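Local coordinates for protein phosphoglycerate kinase (Coxiella burnetii, PDB 4NG4) that transfers a phosphate group between ATP and 3-phosphoglycerate in glycolysis, as a monomeric kinase with a parallel-sheet domain that binds ADP or ATP, at residues 244-247 / 248-251; 255-258 / 259-263. All coordinates share one frame; numbering follows the deposited sequence.

Contact 1 and contact 2 follow each other along the chain, and their centres lie about 17 Å apart. Contact 1 (244-247 with 248-251) is the turn by which the loop after helix 227-235 enters helix 250-263; contact 2 (255-258 with 259-263) is the later part of that same helix. Both belong to the nucleotide-binding C-terminal domain, whose parallel sheet includes strands 196-202 and 221-226. Contact 1 holds Leu244, which touches the bound ADP, and packs against helix 227-235. The loop leading into helix 250-263 thus meets the nucleotide, and the helix then runs on to pack, at contact 2, against helix 209-216.

Contact 1 of 2, residues 244-247 / 248-251; sequences LCEN and EWLD
Glu246 and Trp249 run side by side and point the same way, CB of Glu246 lying 4.0 Å from CD1 of the indole. The approach to the ring is oblique. The carboxylate of Glu246 is turned only 18° from the indole plane, and its OE1 stands 4.1 Å from Trp249 CD1, a loose contact beside the pyrrole part of the ring. Asn247 and Leu250 form a second pair of neighbours in the same manner, with Asn247 CG 4.1 Å from Leu250 CD1. Leu250 sends CG anti to its carbonyl carbon (chi1 -59°), which lays CG and CD1 against the carbonyl O and CA of Asn247. Beneath these pairs the backbone makes a short 3-10 turn: Trp249 N donates to Glu246 O at 3.1 Å, and Leu250 N to Asn247 O at 3.2 Å. In both bonds the donor stands well above the carbonyl plane, as expected where the coil is wound more tightly than an alpha-helix. Trp249 then takes the N-cap position, so this turn leads into helix 250-263 of the nucleotide-binding domain. Further out, Ser206 OG holds Glu246 OE2 by a hydrogen bond, and Lys204 and Val205 also touch this side chain, while Trp249 packs on Val205 and Ser206. On the other flank Lys234 NZ is bonded to Asn247 OD1, and Leu250 rests on Thr231 and Lys234 of helix 227-235. Thr231 OG1 also bonds to the backbone N of Glu246, while Leu244, two residues earlier, touches the bound ADP.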
ATOM      1  N   LEU A 244      12.496  21.442   5.252  1.00 22.20           N
ATOM      2  CA  LEU A 244      11.089  21.117   5.215  1.00 22.05           C
ATOM      3  C   LEU A 244      10.630  20.658   6.600  1.00 21.66           C
ATOM      4  O   LEU A 244      11.264  19.794   7.222  1.00 21.31           O
ATOM      5  CB  LEU A 244      10.825  20.020   4.195  1.00 22.20           C
ATOM      6  CG  LEU A 244       9.375  19.978   3.675  1.00 23.57           C
ATOM      7  CD1 LEU A 244       9.073  21.227   2.813  1.00 25.24           C
ATOM      8  CD2 LEU A 244       9.099  18.685   2.912  1.00 22.16           C
ATOM      9  N   CYS A 245       9.563  21.281   7.093  1.00 22.04           N
ATOM     10  CA  CYS A 245       8.983  20.973   8.390  1.00 22.20           C
ATOM     11  C   CYS A 245       7.556  21.484   8.453  1.00 22.16           C
ATOM     12  O   CYS A 245       7.167  22.388   7.713  1.00 22.94           O
ATOM     13  CB  CYS A 245       9.789  21.605   9.528  1.00 22.31           C
ATOM     14  SG  CYS A 245       9.568  23.414   9.705  1.00 28.80           S
ATOM     15  N   GLU A 246       6.777  20.903   9.353  1.00 21.97           N
ATOM     16  CA  GLU A 246       5.416  21.350   9.575  1.00 22.87           C
ATOM     17  C   GLU A 246       5.350  21.917  10.972  1.00 23.25           C
ATOM     18  O   GLU A 246       5.211  21.162  11.936  1.00 23.29           O
ATOM     19  CB  GLU A 246       4.423  20.200   9.388  1.00 22.86           C
ATOM     20  CG  GLU A 246       4.178  19.850   7.940  1.00 22.86           C
ATOM     21  CD  GLU A 246       3.090  18.812   7.739  1.00 24.20           C
ATOM     22  OE1 GLU A 246       3.220  17.699   8.300  1.00 22.23           O
ATOM     23  OE2 GLU A 246       2.122  19.100   6.985  1.00 25.06           O
ATOM     24  N   ASN A 247       5.480  23.243  11.073  1.00 23.90           N
ATOM     25  CA  ASN A 247       5.407  23.952  12.356  1.00 24.54           C
ATOM     26  C   ASN A 247       4.135  23.648  13.115  1.00 25.49           C
ATOM     27  O   ASN A 247       4.126  23.607  14.344  1.00 26.38           O
ATOM     28  CB  ASN A 247       5.470  25.470  12.146  1.00 25.76           C
ATOM     29  CG  ASN A 247       6.892  26.011  12.015  1.00 25.37           C
ATOM     30  OD1 ASN A 247       7.805  25.320  11.569  1.00 26.99           O
ATOM     31  ND2 ASN A 247       7.077  27.256  12.401  1.00 25.85           N
ATOM     32  N   GLU A 248       3.045  23.452  12.393  1.00 26.06           N
ATOM     33  CA  GLU A 248       1.754  23.283  13.048  1.00 27.69           C
ATOM     34  C   GLU A 248       1.601  21.952  13.762  1.00 27.21           C
ATOM     35  O   GLU A 248       0.628  21.750  14.493  1.00 28.55           O
ATOM     36  CB  GLU A 248       0.607  23.548  12.066  1.00 28.86           C
ATOM     37  CG  GLU A 248       0.123  25.005  12.152  1.00 30.87           C
ATOM     38  CD  GLU A 248      -0.595  25.471  10.924  1.00 32.27           C
ATOM     39  OE1 GLU A 248      -0.924  24.630  10.076  1.00 32.39           O
ATOM     40  OE2 GLU A 248      -0.837  26.685  10.809  1.00 34.70           O
ATOM     41  N   TRP A 249       2.585  21.070  13.582  1.00 25.59           N
ATOM     42  CA  TRP A 249       2.570  19.737  14.180  1.00 24.95           C
ATOM     43  C   TRP A 249       3.742  19.528  15.145  1.00 24.08           C
ATOM     44  O   TRP A 249       4.015  18.400  15.550  1.00 23.60           O
ATOM     45  CB  TRP A 249       2.591  18.676  13.065  1.00 24.04           C
ATOM     46  CG  TRP A 249       1.317  18.631  12.289  1.00 24.68           C
ATOM     47  CD1 TRP A 249       0.943  19.448  11.269  1.00 25.07           C
ATOM     48  CD2 TRP A 249       0.235  17.721  12.486  1.00 25.34           C
ATOM     49  NE1 TRP A 249      -0.312  19.107  10.819  1.00 25.41           N
ATOM     50  CE2 TRP A 249      -0.766  18.047  11.551  1.00 25.44           C
ATOM     51  CE3 TRP A 249       0.019  16.659  13.361  1.00 24.82           C
ATOM     52  CZ2 TRP A 249      -1.950  17.348  11.463  1.00 26.80           C
ATOM     53  CZ3 TRP A 249      -1.158  15.972  13.278  1.00 26.04           C
ATOM     54  CH2 TRP A 249      -2.133  16.316  12.336  1.00 27.07           C
ATOM     55  N   LEU A 250       4.412  20.611  15.534  1.00 24.03           N
ATOM     56  CA  LEU A 250       5.518  20.518  16.489  1.00 23.72           C
ATOM     57  C   LEU A 250       5.034  20.013  17.850  1.00 24.91           C
ATOM     58  O   LEU A 250       5.678  19.172  18.467  1.00 24.87           O
ATOM     59  CB  LEU A 250       6.215  21.866  16.649  1.00 23.99           C
ATOM     60  CG  LEU A 250       6.804  22.436  15.353  1.00 23.42           C
ATOM     61  CD1 LEU A 250       7.297  23.895  15.560  1.00 22.57           C
ATOM     62  CD2 LEU A 250       7.883  21.517  14.767  1.00 21.52           C
ATOM     63  N   ASP A 251       3.906  20.529  18.323  1.00 26.40           N
ATOM     64  CA  ASP A 251       3.307  20.024  19.555  1.00 27.82           C
ATOM     65  C   ASP A 251       2.947  18.540  19.441  1.00 27.17           C
ATOM     66  O   ASP A 251       3.102  17.784  20.406  1.00 27.51           O
ATOM     67  CB  ASP A 251       2.046  20.815  19.923  1.00 29.91           C
ATOM     68  CG  ASP A 251       2.343  22.237  20.333  1.00 30.78           C
ATOM     69  OD1 ASP A 251       3.529  22.577  20.500  1.00 31.22           O
ATOM     70  OD2 ASP A 251       1.379  23.010  20.499  1.00 32.19           O
TER

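Contact 2 of 2, residues 255-258 / 259-263; sequences QFWE and KAAEK
Trp257 meets Ala261 obliquely, with indole atom CZ3 4.4 Å from the methyl CB. This is an apolar pair one turn apart on the alpha-helix 250-263, which is amphipathic here: Phe256 and Ala260 are buried, whereas Gln255, Trp257, Glu258, Ala261 and Glu262 are exposed. The phenyl ring of Phe256 leans along the helix towards the next turn, CE1 4.8 Å from Ala260 CB, and packs on Leu212 and Leu216 of helix 209-216 and on Leu267. With CG opposite the backbone N (chi1 -179°), the ring is carried forward along the helix flank, against the leucines. Ala260, one turn on, also touches Leu267 and continues the buried strip. The third flat group, the Gln255 amide, brings OE1 3.9 Å from Lys259 CE and 4.0 Å from NZ, a loose approach in which the two side chains cross obliquely. The Lys259 chain bends at chi2 and chi3 to follow the helix surface, its CD passing 3.5 Å from the carbonyl O of Gln255. The ammonium makes a long, weak ion pair with Glu213 OE1 of helix 209-216, while the aliphatic part touches Leu216. Four successive i to i+4 hydrogen bonds carry the backbone: Lys259 N to Gln255 O, Ala260 N to Phe256 O, Ala261 N to Trp257 O and Glu262 N to Glu258 O. On the exposed side the carboxylates of Glu258 and Glu262 stay apart, OE1 to OE2 6.9 Å, so any repulsion between them would probably be modest. Glu262 N lies nearly on the line of the Glu258 C=O bond, 3.1 Å from the oxygen.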
ATOM      1  N   GLN A 255       4.760  15.643  21.693  1.00 27.70           N
ATOM      2  CA  GLN A 255       3.974  14.740  22.518  1.00 28.98           C
ATOM      3  C   GLN A 255       4.162  13.291  22.099  1.00 27.98           C
ATOM      4  O   GLN A 255       4.123  12.393  22.931  1.00 28.99           O
ATOM      5  CB  GLN A 255       2.506  15.099  22.420  1.00 30.17           C
ATOM      6  CG  GLN A 255       1.635  14.398  23.429  1.00 32.86           C
ATOM      7  CD  GLN A 255       0.199  14.423  23.014  1.00 34.67           C
ATOM      8  OE1 GLN A 255      -0.228  13.655  22.139  1.00 33.86           O
ATOM      9  NE2 GLN A 255      -0.567  15.321  23.622  1.00 37.95           N
ATOM     10  N   PHE A 256       4.341  13.057  20.808  1.00 26.21           N
ATOM     11  CA  PHE A 256       4.601  11.703  20.337  1.00 25.59           C
ATOM     12  C   PHE A 256       5.965  11.210  20.834  1.00 25.30           C
ATOM     13  O   PHE A 256       6.109  10.052  21.231  1.00 25.55           O
ATOM     14  CB  PHE A 256       4.533  11.624  18.816  1.00 24.24           C
ATOM     15  CG  PHE A 256       4.764  10.250  18.291  1.00 23.89           C
ATOM     16  CD1 PHE A 256       6.046   9.781  18.088  1.00 23.90           C
ATOM     17  CD2 PHE A 256       3.706   9.405  18.055  1.00 24.58           C
ATOM     18  CE1 PHE A 256       6.264   8.499  17.623  1.00 23.83           C
ATOM     19  CE2 PHE A 256       3.916   8.129  17.611  1.00 25.21           C
ATOM     20  CZ  PHE A 256       5.200   7.670  17.394  1.00 24.50           C
ATOM     21  N   TRP A 257       6.955  12.101  20.819  1.00 24.94           N
ATOM     22  CA  TRP A 257       8.289  11.793  21.360  1.00 24.82           C
ATOM     23  C   TRP A 257       8.170  11.336  22.804  1.00 26.49           C
ATOM     24  O   TRP A 257       8.818  10.375  23.202  1.00 26.54           O
ATOM     25  CB  TRP A 257       9.257  13.002  21.280  1.00 24.20           C
ATOM     26  CG  TRP A 257      10.680  12.584  21.610  1.00 24.40           C
ATOM     27  CD1 TRP A 257      11.621  12.070  20.747  1.00 23.64           C
ATOM     28  CD2 TRP A 257      11.291  12.595  22.894  1.00 24.53           C
ATOM     29  NE1 TRP A 257      12.775  11.772  21.419  1.00 22.44           N
ATOM     30  CE2 TRP A 257      12.600  12.079  22.741  1.00 24.40           C
ATOM     31  CE3 TRP A 257      10.860  12.982  24.162  1.00 27.50           C
ATOM     32  CZ2 TRP A 257      13.487  11.966  23.808  1.00 26.62           C
ATOM     33  CZ3 TRP A 257      11.738  12.868  25.221  1.00 29.38           C
ATOM     34  CH2 TRP A 257      13.043  12.370  25.036  1.00 29.08           C
ATOM     35  N   GLU A 258       7.345  12.038  23.579  1.00 27.81           N
ATOM     36  CA  GLU A 258       7.183  11.731  25.001  1.00 30.20           C
ATOM     37  C   GLU A 258       6.474  10.389  25.222  1.00 31.00           C
ATOM     38  O   GLU A 258       6.919   9.584  26.022  1.00 31.82           O
ATOM     39  CB  GLU A 258       6.438  12.863  25.698  1.00 31.65           C
ATOM     40  CG  GLU A 258       7.261  14.147  25.756  1.00 32.15           C
ATOM     41  CD  GLU A 258       6.505  15.329  26.361  1.00 35.01           C
ATOM     42  OE1 GLU A 258       5.327  15.145  26.781  1.00 36.83           O
ATOM     43  OE2 GLU A 258       7.097  16.441  26.411  1.00 35.81           O
ATOM     44  N   LYS A 259       5.392  10.153  24.486  1.00 30.94           N
ATOM     45  CA  LYS A 259       4.704   8.869  24.507  1.00 31.91           C
ATOM     46  C   LYS A 259       5.679   7.734  24.264  1.00 31.13           C
ATOM     47  O   LYS A 259       5.593   6.680  24.899  1.00 32.23           O
ATOM     48  CB  LYS A 259       3.636   8.814  23.413  1.00 31.47           C
ATOM     49  CG  LYS A 259       2.254   9.391  23.779  1.00 33.57           C
ATOM     50  CD  LYS A 259       1.606  10.024  22.534  1.00 32.66           C
ATOM     51  CE  LYS A 259       0.133   9.741  22.368  1.00 33.26           C
ATOM     52  NZ  LYS A 259      -0.226   9.875  20.934  1.00 31.17           N
ATOM     53  N   ALA A 260       6.589   7.944  23.318  1.00 29.05           N
ATOM     54  CA  ALA A 260       7.602   6.946  23.010  1.00 28.44           C
ATOM     55  C   ALA A 260       8.497   6.705  24.215  1.00 29.71           C
ATOM     56  O   ALA A 260       8.789   5.559  24.563  1.00 30.68           O
ATOM     57  CB  ALA A 260       8.414   7.371  21.817  1.00 26.13           C
ATOM     58  N   ALA A 261       8.901   7.784  24.863  1.00 30.03           N
ATOM     59  CA  ALA A 261       9.775   7.692  26.021  1.00 31.70           C
ATOM     60  C   ALA A 261       9.189   6.781  27.109  1.00 34.20           C
ATOM     61  O   ALA A 261       9.853   5.847  27.548  1.00 35.23           O
ATOM     62  CB  ALA A 261      10.063   9.067  26.569  1.00 31.84           C
ATOM     63  N   GLU A 262       7.947   7.020  27.519  1.00 35.36           N
ATOM     64  CA  GLU A 262       7.355   6.241  28.615  1.00 38.10           C
ATOM     65  C   GLU A 262       6.935   4.823  28.235  1.00 38.35           C
ATOM     66  O   GLU A 262       6.700   3.988  29.098  1.00 40.66           O
ATOM     67  CB  GLU A 262       6.182   6.981  29.252  1.00 39.76           C
ATOM     68  CG  GLU A 262       4.929   7.084  28.424  1.00 39.42           C
ATOM     69  CD  GLU A 262       3.798   7.729  29.207  1.00 42.38           C
ATOM     70  OE1 GLU A 262       3.270   7.075  30.144  1.00 44.27           O
ATOM     71  OE2 GLU A 262       3.445   8.893  28.880  1.00 42.47           O
ATOM     72  N   LYS A 263       6.833   4.556  26.944  1.00 36.54           N
ATOM     73  CA  LYS A 263       6.637   3.202  26.451  1.00 36.51           C
ATOM     74  C   LYS A 263       7.979   2.498  26.262  1.00 36.08           C
ATOM     75  O   LYS A 263       8.024   1.308  26.019  1.00 36.66           O
ATOM     76  CB  LYS A 263       5.896   3.229  25.121  1.00 34.80           C
ATOM     77  CG  LYS A 263       4.450   3.628  25.218  1.00 35.59           C
ATOM     78  CD  LYS A 263       3.836   3.712  23.829  1.00 34.47           C
ATOM     79  CE  LYS A 263       2.324   3.786  23.886  1.00 36.53           C
ATOM     80  NZ  LYS A 263       1.849   5.036  24.559  1.00 37.47           N
TER